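Homospermidine synthase (Legionella pneumophila subsp. pneumophila str. Philadelphia 1, PDB 2PH5) binds nicotinamide-adenine-dinucleotide and probably catalyses the formation of the polyamine homospermidine. Local coordinates at residues Q26-M29 with P30-E34; S95-A98 with L99-C103; N259-C263 with A264-S268; R346-L349 with N350-D354; E419-H423 with Q424-D428. All coordinates share one frame; numbering follows the deposited sequence.

In the fold
The five contacts are local and follow one another along the chain. Contacts 1 and 2 lie on helices 23-35 and 96-106, each the helix of a beta-alpha-beta unit of the parallel sheet; their centres are about 23 Å apart, and both belong to the NAD-binding Rossmann-type domain. Contacts 3, 4 and 5 belong to the C-terminal saccharopine dehydrogenase-like part. Contact 4, between strands 344-347 and 352-364, comes within about 6 Å of contact 1, nearest atoms. Contact 5 starts helix 423-430, after the last strand of the parallel sheet. Contacts 1 and 4 thus bring the two parts together beside the NAD, while contact 3 lies about 38 Å from contact 1, centre to centre.

Contact 1 (Q26-M29 with P30-E34); sequences QALM and PLIFE
Leu28 and Ile32, one helical turn apart, cross at about a right angle: the CD2 branch of Leu28 meets CG1 of Ile32 at 3.5 Å, and CD1 of Leu28 faces CD1 of Ile32 at 4.0 Å. Ile32 can offer this branch because its CG1 stands anti to the carbonyl carbon (chi1 -53°), turned back along the helix. Round the helix, Met29, a selenomethionine, reaches the ring of Phe33 more loosely, its SE lying 4.3 Å from Phe33 CE2. Leu31 lays its CB near CD2 of Leu28 at 4.3 Å. Pro30 brings no N-H, and the helix is kinked here: Ile32 N donates to Leu28 O at 3.3 Å, while the bonds from Leu31 N to Leu28 O and from Phe33 N to Met29 O are weak. Ala27 and Leu31 turn to helix 391-408, where Val397 touches both. Met29 and Pro30 rest on Tyr59 of helix 55-59, whose ring lies nearly parallel to that of Phe33. Beneath, Met29 packs on Ile45 and Phe33 on Val43 of strand 43-47. In this beta-alpha-beta unit, strand 16-19 and the helix are joined by a turn that fits the Rossmann GxGxxG pattern and carries NAD-binding Phe21, Cys23 and Val24.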
loop_
_atom_site.group_PDB
_atom_site.type_symbol
_atom_site.label_atom_id
_atom_site.label_comp_id
_atom_site.label_asym_id
_atom_site.label_seq_id
_atom_site.Cartn_x
_atom_site.Cartn_y
_atom_site.Cartn_z
ATOM N N GLN A 26 14.520 -24.143 8.045
ATOM C CA GLN A 26 14.600 -23.948 9.485
ATOM C C GLN A 26 13.270 -24.271 10.139
ATOM O O GLN A 26 13.230 -24.874 11.208
ATOM C CB GLN A 26 14.969 -22.501 9.832
ATOM C CG GLN A 26 16.263 -22.005 9.212
ATOM C CD GLN A 26 16.642 -20.603 9.666
ATOM O OE1 GLN A 26 17.445 -19.932 9.023
ATOM N NE2 GLN A 26 16.075 -20.161 10.782
ATOM N N ALA A 27 12.179 -23.875 9.494
ATOM C CA ALA A 27 10.855 -24.114 10.054
ATOM C C ALA A 27 10.431 -25.579 10.007
ATOM O O ALA A 27 9.486 -25.975 10.683
ATOM C CB ALA A 27 9.827 -23.253 9.339
ATOM N N LEU A 28 11.128 -26.377 9.205
ATOM C CA LEU A 28 10.801 -27.789 9.064
ATOM C C LEU A 28 11.358 -28.619 10.215
ATOM O O LEU A 28 10.708 -29.544 10.693
ATOM C CB LEU A 28 11.368 -28.324 7.754
ATOM C CG LEU A 28 10.540 -29.341 6.958
ATOM C CD1 LEU A 28 11.453 -30.053 5.980
ATOM C CD2 LEU A 28 9.884 -30.341 7.865
HETATM N N MSE A 29 12.562 -28.272 10.658
HETATM C CA MSE A 29 13.244 -28.989 11.730
HETATM C C MSE A 29 12.340 -29.520 12.834
HETATM O O MSE A 29 12.310 -30.725 13.093
HETATM C CB MSE A 29 14.323 -28.105 12.341
HETATM C CG MSE A 29 15.524 -27.942 11.457
HETATM SE SE MSE A 29 16.511 -29.584 11.348
HETATM C CE MSE A 29 17.999 -29.103 12.487
ATOM N N PRO A 30 11.592 -28.630 13.503
ATOM C CA PRO A 30 10.694 -29.042 14.582
ATOM C C PRO A 30 9.722 -30.163 14.208
ATOM O O PRO A 30 9.533 -31.105 14.979
ATOM C CB PRO A 30 9.964 -27.749 14.924
ATOM C CG PRO A 30 10.988 -26.709 14.632
ATOM C CD PRO A 30 11.550 -27.167 13.327
ATOM N N LEU A 31 9.108 -30.064 13.031
ATOM C CA LEU A 31 8.136 -31.064 12.592
ATOM C C LEU A 31 8.737 -32.443 12.315
ATOM O O LEU A 31 8.060 -33.461 12.447
ATOM C CB LEU A 31 7.369 -30.568 11.349
ATOM C CG LEU A 31 6.198 -29.597 11.573
ATOM C CD1 LEU A 31 6.714 -28.331 12.210
ATOM C CD2 LEU A 31 5.494 -29.272 10.255
ATOM N N ILE A 32 10.007 -32.481 11.939
ATOM C CA ILE A 32 10.657 -33.750 11.657
ATOM C C ILE A 32 10.910 -34.530 12.945
ATOM O O ILE A 32 10.686 -35.741 13.010
ATOM C CB ILE A 32 11.983 -33.528 10.941
ATOM C CG1 ILE A 32 11.753 -32.655 9.706
ATOM C CG2 ILE A 32 12.585 -34.868 10.555
ATOM C CD1 ILE A 32 13.018 -32.277 8.975
ATOM N N PHE A 33 11.378 -33.834 13.974
ATOM C CA PHE A 33 11.640 -34.490 15.244
ATOM C C PHE A 33 10.354 -34.689 16.023
ATOM O O PHE A 33 10.317 -35.432 16.999
ATOM C CB PHE A 33 12.637 -33.674 16.063
ATOM C CG PHE A 33 14.019 -33.694 15.498
ATOM C CD1 PHE A 33 14.775 -34.862 15.527
ATOM C CD2 PHE A 33 14.555 -32.559 14.897
ATOM C CE1 PHE A 33 16.052 -34.901 14.962
ATOM C CE2 PHE A 33 15.829 -32.586 14.330
ATOM C CZ PHE A 33 16.579 -33.759 14.361
ATOM N N GLU A 34 9.291 -34.033 15.576
ATOM C CA GLU A 34 8.001 -34.146 16.239
ATOM C C GLU A 34 7.231 -35.353 15.710
ATOM O O GLU A 34 6.469 -35.981 16.441
ATOM C CB GLU A 34 7.187 -32.870 16.017
ATOM C CG GLU A 34 5.912 -32.778 16.843
ATOM C CD GLU A 34 5.083 -31.554 16.494
ATOM O OE1 GLU A 34 5.676 -30.501 16.163
ATOM O OE2 GLU A 34 3.838 -31.637 16.556
#

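Contact 2 (S95-A98 with L99-C103); sequences SSLA and LIILC
This contact is the capped first turns of helix 96-106, the helix between strands 86-89 and 109-112 in a beta-alpha-beta unit of the Rossmann-type domain, with Ser95 as the N-cap. Ser95 OG accepts from Ala98 N at 2.8 Å, and Ser95 O receives Leu99 N at 2.9 Å in its carbonyl plane, so both oxygens of the cap residue serve the first turn. The backbone bonds continue regularly: Ile100 N to Ser96 O at 2.7 Å, then Ile101 N to Leu97 O at 3.1 Å and almost straight (178°). Between side chains the meeting is lighter. With CG1 anti to the carbonyl carbon (chi1 -71°), the Ile101 chain runs beside its own N and carries CD1 back to Leu97 CG at 4.2 Å. Leu99 sets CD2 3.7 Å from Ser95 O, while its side chain packs on Leu87 and Asp89 of strand 86-89. Ile100 touches Tyr110 of strand 109-112 and Val141 of helix 134-142. Ser96 OG bonds to the backbone N of Glu116. Ser95 OG thus satisfies the amide of Ala98, which has no preceding helical turn to supply a carbonyl, while the amides of residues 99 to 102 are met by the carbonyls of residues 95 to 98.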
loop_
_atom_site.group_PDB
_atom_site.type_symbol
_atom_site.label_atom_id
_atom_site.label_comp_id
_atom_site.label_asym_id
_atom_site.label_seq_id
_atom_site.Cartn_x
_atom_site.Cartn_y
_atom_site.Cartn_z
ATOM N N SER A 95 19.113 -27.229 -9.694
ATOM C CA SER A 95 18.263 -28.023 -10.583
ATOM C C SER A 95 17.492 -29.184 -9.938
ATOM O O SER A 95 18.072 -30.210 -9.610
ATOM C CB SER A 95 19.117 -28.548 -11.746
ATOM O OG SER A 95 18.438 -29.532 -12.502
ATOM N N SER A 96 16.182 -29.018 -9.770
ATOM C CA SER A 96 15.344 -30.066 -9.200
ATOM C C SER A 96 15.462 -31.310 -10.074
ATOM O O SER A 96 15.549 -32.427 -9.577
ATOM C CB SER A 96 13.880 -29.630 -9.161
ATOM O OG SER A 96 13.719 -28.375 -8.521
ATOM N N LEU A 97 15.461 -31.101 -11.387
ATOM C CA LEU A 97 15.571 -32.189 -12.348
ATOM C C LEU A 97 16.833 -32.982 -12.099
ATOM O O LEU A 97 16.811 -34.213 -12.042
ATOM C CB LEU A 97 15.606 -31.626 -13.760
ATOM C CG LEU A 97 15.621 -32.599 -14.941
ATOM C CD1 LEU A 97 14.352 -33.455 -14.960
ATOM C CD2 LEU A 97 15.728 -31.785 -16.223
ATOM N N ALA A 98 17.940 -32.265 -11.940
ATOM C CA ALA A 98 19.223 -32.904 -11.700
ATOM C C ALA A 98 19.204 -33.668 -10.376
ATOM O O ALA A 98 19.677 -34.803 -10.304
ATOM C CB ALA A 98 20.335 -31.858 -11.708
ATOM N N LEU A 99 18.654 -33.049 -9.336
ATOM C CA LEU A 99 18.569 -33.685 -8.019
ATOM C C LEU A 99 17.657 -34.922 -8.053
ATOM O O LEU A 99 17.968 -35.958 -7.455
ATOM C CB LEU A 99 18.044 -32.677 -6.988
ATOM C CG LEU A 99 18.954 -31.855 -6.060
ATOM C CD1 LEU A 99 20.400 -31.815 -6.494
ATOM C CD2 LEU A 99 18.359 -30.473 -5.970
ATOM N N ILE A 100 16.535 -34.802 -8.761
ATOM C CA ILE A 100 15.574 -35.892 -8.893
ATOM C C ILE A 100 16.227 -37.140 -9.502
ATOM O O ILE A 100 16.179 -38.226 -8.919
ATOM C CB ILE A 100 14.371 -35.429 -9.744
ATOM C CG1 ILE A 100 13.526 -34.456 -8.900
ATOM C CG2 ILE A 100 13.570 -36.632 -10.258
ATOM C CD1 ILE A 100 12.343 -33.810 -9.634
ATOM N N ILE A 101 16.846 -36.977 -10.664
ATOM C CA ILE A 101 17.530 -38.074 -11.338
ATOM C C ILE A 101 18.565 -38.701 -10.400
ATOM O O ILE A 101 18.593 -39.917 -10.216
ATOM C CB ILE A 101 18.231 -37.557 -12.619
ATOM C CG1 ILE A 101 17.172 -37.205 -13.664
ATOM C CG2 ILE A 101 19.213 -38.585 -13.150
ATOM C CD1 ILE A 101 17.665 -36.267 -14.736
ATOM N N LEU A 102 19.404 -37.862 -9.801
ATOM C CA LEU A 102 20.429 -38.334 -8.883
ATOM C C LEU A 102 19.838 -39.192 -7.773
ATOM O O LEU A 102 20.374 -40.253 -7.453
ATOM C CB LEU A 102 21.177 -37.152 -8.262
ATOM C CG LEU A 102 22.208 -37.514 -7.178
ATOM C CD1 LEU A 102 23.267 -38.464 -7.746
ATOM C CD2 LEU A 102 22.867 -36.238 -6.658
ATOM N N CYS A 103 18.741 -38.732 -7.182
ATOM C CA CYS A 103 18.109 -39.483 -6.112
ATOM C C CYS A 103 17.691 -40.862 -6.580
ATOM O O CYS A 103 17.882 -41.855 -5.869
ATOM C CB CYS A 103 16.891 -38.741 -5.570
ATOM S SG CYS A 103 17.296 -37.409 -4.431
#

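Contact 3 (N259-C263 with A264-S268); sequences NGPQC and AIYLS
Pro261 and Ala264 touch across a tight bend, CG of the proline ring lying 3.6 Å from the methyl CB of Ala264. The same CG meets Tyr266 OH at 3.7 Å, and the tyrosine side chain crosses the proline at about a right angle. Tyr266 reaches back because its CG is anti to the carbonyl carbon (chi1 -64°), beside the backbone N. Beneath these contacts a weak bond, Ala264 N to Pro261 O at 3.4 Å, closes the bend. Cys263 holds SG between its backbone N and carbonyl carbon (chi1 71°), which brings SG to 3.2 Å from Ala264 N. In the next shell Ile297 of helix 295-302 touches both Cys263 and Ala264, and the ring of His257 meets that of Tyr266 edge-to-face. Backbone bonds from Ile265 to Ile241 and from Tyr266 to Tyr255 fix the strand between its neighbours. The bend is a type I beta turn, Pro261 to Ala264, leading into the middle strand, 264-267, of a three-stranded antiparallel sheet in the C-terminal domain, away from the NAD site.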
loop_
_atom_site.group_PDB
_atom_site.type_symbol
_atom_site.label_atom_id
_atom_site.label_comp_id
_atom_site.label_asym_id
_atom_site.label_seq_id
_atom_site.Cartn_x
_atom_site.Cartn_y
_atom_site.Cartn_z
ATOM N N ASN A 259 2.508 -21.959 -28.609
ATOM C CA ASN A 259 3.164 -23.214 -28.260
ATOM C C ASN A 259 3.184 -23.457 -26.755
ATOM O O ASN A 259 3.332 -24.592 -26.303
ATOM C CB ASN A 259 4.590 -23.236 -28.816
ATOM C CG ASN A 259 4.620 -23.325 -30.333
ATOM O OD1 ASN A 259 4.108 -22.444 -31.029
ATOM N ND2 ASN A 259 5.213 -24.399 -30.854
ATOM N N GLY A 260 3.031 -22.387 -25.982
ATOM C CA GLY A 260 3.023 -22.522 -24.536
ATOM C C GLY A 260 1.795 -23.287 -24.074
ATOM O O GLY A 260 1.171 -23.980 -24.875
ATOM N N PRO A 261 1.426 -23.187 -22.785
ATOM C CA PRO A 261 0.255 -23.881 -22.231
ATOM C C PRO A 261 -1.037 -23.364 -22.869
ATOM O O PRO A 261 -1.300 -22.160 -22.864
ATOM C CB PRO A 261 0.348 -23.566 -20.740
ATOM C CG PRO A 261 0.977 -22.202 -20.729
ATOM C CD PRO A 261 2.069 -22.342 -21.759
ATOM N N GLN A 262 -1.835 -24.279 -23.414
ATOM C CA GLN A 262 -3.091 -23.925 -24.083
ATOM C C GLN A 262 -4.151 -23.325 -23.151
ATOM O O GLN A 262 -4.958 -22.496 -23.571
ATOM C CB GLN A 262 -3.671 -25.159 -24.795
ATOM C CG GLN A 262 -3.984 -26.337 -23.858
ATOM C CD GLN A 262 -4.722 -27.485 -24.546
ATOM O OE1 GLN A 262 -4.203 -28.110 -25.476
ATOM N NE2 GLN A 262 -5.936 -27.764 -24.087
ATOM N N CYS A 263 -4.130 -23.741 -21.887
ATOM C CA CYS A 263 -5.086 -23.276 -20.882
ATOM C C CYS A 263 -4.766 -21.909 -20.278
ATOM O O CYS A 263 -5.651 -21.263 -19.717
ATOM C CB CYS A 263 -5.151 -24.277 -19.736
ATOM S SG CYS A 263 -3.651 -24.255 -18.713
ATOM N N ALA A 264 -3.512 -21.475 -20.380
ATOM C CA ALA A 264 -3.102 -20.204 -19.786
ATOM C C ALA A 264 -3.203 -18.960 -20.650
ATOM O O ALA A 264 -3.044 -18.991 -21.873
ATOM C CB ALA A 264 -1.684 -20.316 -19.235
ATOM N N ILE A 265 -3.453 -17.855 -19.971
ATOM C CA ILE A 265 -3.569 -16.564 -20.603
ATOM C C ILE A 265 -2.654 -15.657 -19.789
ATOM O O ILE A 265 -2.450 -15.877 -18.595
ATOM C CB ILE A 265 -5.039 -16.079 -20.560
ATOM C CG1 ILE A 265 -5.147 -14.656 -21.090
ATOM C CG2 ILE A 265 -5.584 -16.160 -19.138
ATOM C CD1 ILE A 265 -6.531 -14.070 -20.913
ATOM N N TYR A 266 -2.066 -14.663 -20.435
ATOM C CA TYR A 266 -1.179 -13.768 -19.718
ATOM C C TYR A 266 -1.619 -12.334 -19.882
ATOM O O TYR A 266 -2.421 -12.014 -20.754
ATOM C CB TYR A 266 0.264 -13.944 -20.200
ATOM C CG TYR A 266 0.811 -15.323 -19.915
ATOM C CD1 TYR A 266 0.416 -16.421 -20.682
ATOM C CD2 TYR A 266 1.657 -15.551 -18.829
ATOM C CE1 TYR A 266 0.839 -17.709 -20.372
ATOM C CE2 TYR A 266 2.085 -16.839 -18.511
ATOM C CZ TYR A 266 1.670 -17.909 -19.284
ATOM O OH TYR A 266 2.058 -19.181 -18.950
ATOM N N LEU A 267 -1.108 -11.481 -19.009
ATOM C CA LEU A 267 -1.421 -10.064 -19.035
ATOM C C LEU A 267 -0.092 -9.321 -19.126
ATOM O O LEU A 267 0.909 -9.767 -18.569
ATOM C CB LEU A 267 -2.174 -9.679 -17.760
ATOM C CG LEU A 267 -3.691 -9.446 -17.819
ATOM C CD1 LEU A 267 -4.390 -10.528 -18.615
ATOM C CD2 LEU A 267 -4.232 -9.377 -16.402
ATOM N N SER A 268 -0.076 -8.206 -19.849
ATOM C CA SER A 268 1.147 -7.419 -19.998
ATOM C C SER A 268 1.688 -6.979 -18.639
ATOM O O SER A 268 2.796 -7.343 -18.251
ATOM C CB SER A 268 0.886 -6.178 -20.857
ATOM O OG SER A 268 0.253 -6.527 -22.076
#

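Contact 4 (R346-L349 with N350-D354); sequences RLIL and NEIID
The guanidinium of Arg346 meets the carboxylate of Glu351 at its edge, the two planes only 25° apart. NH2 of Arg346 donates to Glu351 OE2 at 2.9 Å in a salt bridge, a noticeably bent bond through one nitrogen, with OE2 close to the guanidinium plane; seen from the glutamate, the donor approaches on the anti side. The other carboxylate oxygen turns to the backbone: Leu349 N donates to Glu351 OE1 at 2.9 Å and nearly straight (166°), but from well above the carboxylate plane. Glu351 attains this by folding back, its CG between the backbone N and carbonyl carbon (chi1 48°) and the chain bent again at chi2. The CG of the folded-back glutamate lies 3.4 Å from Ile348 CG2, and the two side chains cross at about a right angle. Ile348 CB also lies 4.1 Å from Ile352 CG2, and a weak bond runs from Ile352 N to Leu349 O at 3.5 Å. Arg346 NE forms a second salt bridge, to Glu221 of strand 221-224. One carboxylate therefore ties Arg346 at the end of strand 344-347, and the Leu349 amide after it, to the turn into strand 352-364; an arginine shared by two glutamates would probably favour their ionised forms.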
loop_
_atom_site.group_PDB
_atom_site.type_symbol
_atom_site.label_atom_id
_atom_site.label_comp_id
_atom_site.label_asym_id
_atom_site.label_seq_id
_atom_site.Cartn_x
_atom_site.Cartn_y
_atom_site.Cartn_z
ATOM N N ARG A 346 14.135 -8.732 4.820
ATOM C CA ARG A 346 13.976 -9.171 6.190
ATOM C C ARG A 346 12.790 -10.106 6.317
ATOM O O ARG A 346 11.750 -9.879 5.702
ATOM C CB ARG A 346 13.807 -7.966 7.122
ATOM C CG ARG A 346 13.689 -8.342 8.596
ATOM C CD ARG A 346 13.992 -7.165 9.507
ATOM N NE ARG A 346 13.075 -6.046 9.286
ATOM C CZ ARG A 346 11.963 -5.832 9.981
ATOM N NH1 ARG A 346 11.200 -4.786 9.698
ATOM N NH2 ARG A 346 11.622 -6.656 10.968
ATOM N N LEU A 347 12.962 -11.175 7.091
ATOM C CA LEU A 347 11.899 -12.151 7.325
ATOM C C LEU A 347 11.337 -11.911 8.715
ATOM O O LEU A 347 12.047 -12.054 9.717
ATOM C CB LEU A 347 12.448 -13.582 7.254
ATOM C CG LEU A 347 11.561 -14.751 7.747
ATOM C CD1 LEU A 347 10.363 -14.963 6.820
ATOM C CD2 LEU A 347 12.407 -16.033 7.795
ATOM N N ILE A 348 10.067 -11.545 8.791
ATOM C CA ILE A 348 9.491 -11.319 10.099
ATOM C C ILE A 348 9.011 -12.613 10.723
ATOM O O ILE A 348 8.196 -13.343 10.160
ATOM C CB ILE A 348 8.358 -10.295 10.052
ATOM C CG1 ILE A 348 7.392 -10.621 8.907
ATOM C CG2 ILE A 348 8.960 -8.917 9.909
ATOM C CD1 ILE A 348 6.090 -9.831 8.949
ATOM N N LEU A 349 9.546 -12.880 11.907
ATOM C CA LEU A 349 9.245 -14.081 12.658
ATOM C C LEU A 349 8.933 -13.698 14.105
ATOM O O LEU A 349 7.772 -13.654 14.511
ATOM C CB LEU A 349 10.455 -15.008 12.600
ATOM C CG LEU A 349 10.329 -16.443 13.099
ATOM C CD1 LEU A 349 9.328 -17.210 12.240
ATOM C CD2 LEU A 349 11.708 -17.100 13.038
ATOM N N ASN A 350 9.972 -13.410 14.881
ATOM C CA ASN A 350 9.782 -13.032 16.273
ATOM C C ASN A 350 9.166 -11.649 16.433
ATOM O O ASN A 350 8.463 -11.396 17.408
ATOM C CB ASN A 350 11.109 -13.082 17.026
ATOM C CG ASN A 350 11.714 -14.465 17.034
ATOM O OD1 ASN A 350 10.992 -15.467 17.072
ATOM N ND2 ASN A 350 13.041 -14.534 17.009
ATOM N N GLU A 351 9.413 -10.751 15.486
ATOM C CA GLU A 351 8.853 -9.421 15.615
ATOM C C GLU A 351 7.344 -9.324 15.428
ATOM O O GLU A 351 6.743 -8.317 15.806
ATOM C CB GLU A 351 9.559 -8.425 14.689
ATOM C CG GLU A 351 9.737 -8.863 13.257
ATOM C CD GLU A 351 11.028 -9.645 13.023
ATOM O OE1 GLU A 351 11.070 -10.851 13.361
ATOM O OE2 GLU A 351 11.998 -9.043 12.504
ATOM N N ILE A 352 6.709 -10.353 14.874
ATOM C CA ILE A 352 5.270 -10.247 14.713
ATOM C C ILE A 352 4.599 -10.459 16.066
ATOM O O ILE A 352 4.932 -11.381 16.803
ATOM C CB ILE A 352 4.707 -11.229 13.631
ATOM C CG1 ILE A 352 3.804 -12.267 14.270
ATOM C CG2 ILE A 352 5.829 -11.911 12.875
ATOM C CD1 ILE A 352 2.966 -12.948 13.261
ATOM N N ILE A 353 3.653 -9.589 16.393
ATOM C CA ILE A 353 2.977 -9.653 17.680
ATOM C C ILE A 353 1.526 -10.127 17.637
ATOM O O ILE A 353 0.991 -10.573 18.647
ATOM C CB ILE A 353 3.021 -8.274 18.350
ATOM C CG1 ILE A 353 2.117 -7.296 17.584
ATOM C CG2 ILE A 353 4.457 -7.779 18.387
ATOM C CD1 ILE A 353 2.217 -5.842 18.017
ATOM N N ASP A 354 0.889 -10.041 16.475
ATOM C CA ASP A 354 -0.506 -10.439 16.368
ATOM C C ASP A 354 -0.823 -10.799 14.922
ATOM O O ASP A 354 0.007 -10.607 14.025
ATOM C CB ASP A 354 -1.394 -9.271 16.814
ATOM C CG ASP A 354 -2.827 -9.684 17.084
ATOM O OD1 ASP A 354 -3.723 -8.838 16.883
ATOM O OD2 ASP A 354 -3.073 -10.835 17.507
#

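Contact 5 (E419-H423 with Q424-D428); sequences EEVDH and QYIID
Helix 423-430 begins here with an aspartate N-cap: Asp422 stands just before the first turn and receives amides of that turn with both its side chain and its backbone. Its OD2 accepts from Tyr425 N at 3.4 Å, a weak capping bond, with CG placed anti to the backbone N (chi1 179°). Asp422 O takes a weak bond from Ile426 N at 3.4 Å. The next bond is firmer, Ile427 N to His423 O at 2.8 Å and nearly straight (171°). The carboxylate of Asp422 and the ring of Tyr425 cross at about a right angle as side chains, their planes 62° apart, OD2 lying 3.6 Å from Tyr425 CB. His423 CG stands between the backbone N and the carbonyl carbon, which puts Gln424 N over one face of the ring, 3.1 Å from His423 CG. Before the cap, Val421 sends CG1 across to Ile426 CD1 at 3.4 Å. The other carboxylate oxygen of Asp422, OD1, forms a salt bridge with Arg184. Helix 158-176 sets Leu172 against His423 and His165 against Ile426. Trp406 of helix 391-408 touches Val421 and Ile426, so helix 423-430 starts out packed against both helices, a short 3-10 and loop segment after strand 415-416.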
loop_
_atom_site.group_PDB
_atom_site.type_symbol
_atom_site.label_atom_id
_atom_site.label_comp_id
_atom_site.label_asym_id
_atom_site.label_seq_id
_atom_site.Cartn_x
_atom_site.Cartn_y
_atom_site.Cartn_z
ATOM N N GLU A 419 -1.469 -33.268 -7.052
ATOM C CA GLU A 419 -2.782 -33.650 -7.581
ATOM C C GLU A 419 -2.982 -35.164 -7.616
ATOM O O GLU A 419 -4.115 -35.649 -7.568
ATOM C CB GLU A 419 -2.996 -33.091 -8.991
ATOM C CG GLU A 419 -3.243 -31.591 -9.032
ATOM C CD GLU A 419 -1.959 -30.789 -9.074
ATOM O OE1 GLU A 419 -0.960 -31.225 -8.462
ATOM O OE2 GLU A 419 -1.959 -29.718 -9.714
ATOM N N GLU A 420 -1.881 -35.900 -7.703
ATOM C CA GLU A 420 -1.926 -37.351 -7.742
ATOM C C GLU A 420 -1.907 -37.990 -6.350
ATOM O O GLU A 420 -1.843 -39.218 -6.225
ATOM C CB GLU A 420 -0.746 -37.880 -8.547
ATOM C CG GLU A 420 -0.757 -37.485 -10.007
ATOM C CD GLU A 420 0.607 -37.656 -10.649
ATOM O OE1 GLU A 420 1.473 -36.779 -10.436
ATOM O OE2 GLU A 420 0.820 -38.670 -11.351
ATOM N N VAL A 421 -1.962 -37.167 -5.306
ATOM C CA VAL A 421 -1.945 -37.672 -3.935
ATOM C C VAL A 421 -3.320 -37.557 -3.278
ATOM O O VAL A 421 -4.047 -36.582 -3.500
ATOM C CB VAL A 421 -0.904 -36.893 -3.086
ATOM C CG1 VAL A 421 -0.777 -37.501 -1.695
ATOM C CG2 VAL A 421 0.433 -36.893 -3.803
ATOM N N ASP A 422 -3.668 -38.557 -2.472
ATOM C CA ASP A 422 -4.957 -38.597 -1.774
ATOM C C ASP A 422 -5.057 -37.440 -0.778
ATOM O O ASP A 422 -4.340 -37.402 0.223
ATOM C CB ASP A 422 -5.103 -39.945 -1.052
ATOM C CG ASP A 422 -6.400 -40.061 -0.289
ATOM O OD1 ASP A 422 -7.457 -39.677 -0.843
ATOM O OD2 ASP A 422 -6.368 -40.546 0.856
ATOM N N HIS A 423 -5.961 -36.504 -1.051
ATOM C CA HIS A 423 -6.114 -35.328 -0.201
ATOM C C HIS A 423 -6.384 -35.614 1.288
ATOM O O HIS A 423 -5.801 -34.969 2.163
ATOM C CB HIS A 423 -7.206 -34.416 -0.776
ATOM C CG HIS A 423 -8.564 -35.036 -0.765
ATOM N ND1 HIS A 423 -8.876 -36.148 -1.517
ATOM C CD2 HIS A 423 -9.667 -34.750 -0.035
ATOM C CE1 HIS A 423 -10.112 -36.524 -1.243
ATOM N NE2 HIS A 423 -10.613 -35.693 -0.345
ATOM N N GLN A 424 -7.245 -36.590 1.568
ATOM C CA GLN A 424 -7.592 -36.945 2.941
ATOM C C GLN A 424 -6.372 -37.406 3.747
ATOM O O GLN A 424 -6.236 -37.087 4.929
ATOM C CB GLN A 424 -8.678 -38.029 2.939
ATOM C CG GLN A 424 -9.166 -38.441 4.320
ATOM C CD GLN A 424 -10.159 -39.602 4.285
ATOM O OE1 GLN A 424 -10.331 -40.312 5.284
ATOM N NE2 GLN A 424 -10.820 -39.794 3.139
ATOM N N TYR A 425 -5.484 -38.151 3.103
ATOM C CA TYR A 425 -4.277 -38.629 3.760
ATOM C C TYR A 425 -3.442 -37.439 4.213
ATOM O O TYR A 425 -3.022 -37.356 5.373
ATOM C CB TYR A 425 -3.464 -39.465 2.783
ATOM C CG TYR A 425 -2.174 -40.033 3.325
ATOM C CD1 TYR A 425 -2.059 -41.400 3.589
ATOM C CD2 TYR A 425 -1.042 -39.225 3.495
ATOM C CE1 TYR A 425 -0.852 -41.956 3.994
ATOM C CE2 TYR A 425 0.173 -39.769 3.902
ATOM C CZ TYR A 425 0.261 -41.138 4.146
ATOM O OH TYR A 425 1.465 -41.697 4.506
ATOM N N ILE A 426 -3.202 -36.517 3.288
ATOM C CA ILE A 426 -2.407 -35.336 3.584
ATOM C C ILE A 426 -3.101 -34.440 4.600
ATOM O O ILE A 426 -2.518 -34.119 5.631
ATOM C CB ILE A 426 -2.063 -34.538 2.264
ATOM C CG1 ILE A 426 -0.672 -34.927 1.765
ATOM C CG2 ILE A 426 -2.001 -33.032 2.525
ATOM C CD1 ILE A 426 -0.472 -36.372 1.519
ATOM N N ILE A 427 -4.349 -34.066 4.329
ATOM C CA ILE A 427 -5.091 -33.192 5.237
ATOM C C ILE A 427 -5.197 -33.688 6.678
ATOM O O ILE A 427 -5.160 -32.884 7.609
ATOM C CB ILE A 427 -6.517 -32.935 4.729
ATOM C CG1 ILE A 427 -6.471 -32.243 3.369
ATOM C CG2 ILE A 427 -7.269 -32.072 5.730
ATOM C CD1 ILE A 427 -5.713 -30.940 3.374
ATOM N N ASP A 428 -5.341 -35.001 6.857
ATOM C CA ASP A 428 -5.462 -35.584 8.191
ATOM C C ASP A 428 -4.164 -35.510 8.987
ATOM O O ASP A 428 -4.179 -35.556 10.218
ATOM C CB ASP A 428 -5.915 -37.047 8.109
ATOM C CG ASP A 428 -7.396 -37.190 7.779
ATOM O OD1 ASP A 428 -8.205 -36.361 8.257
ATOM O OD2 ASP A 428 -7.757 -38.141 7.058
#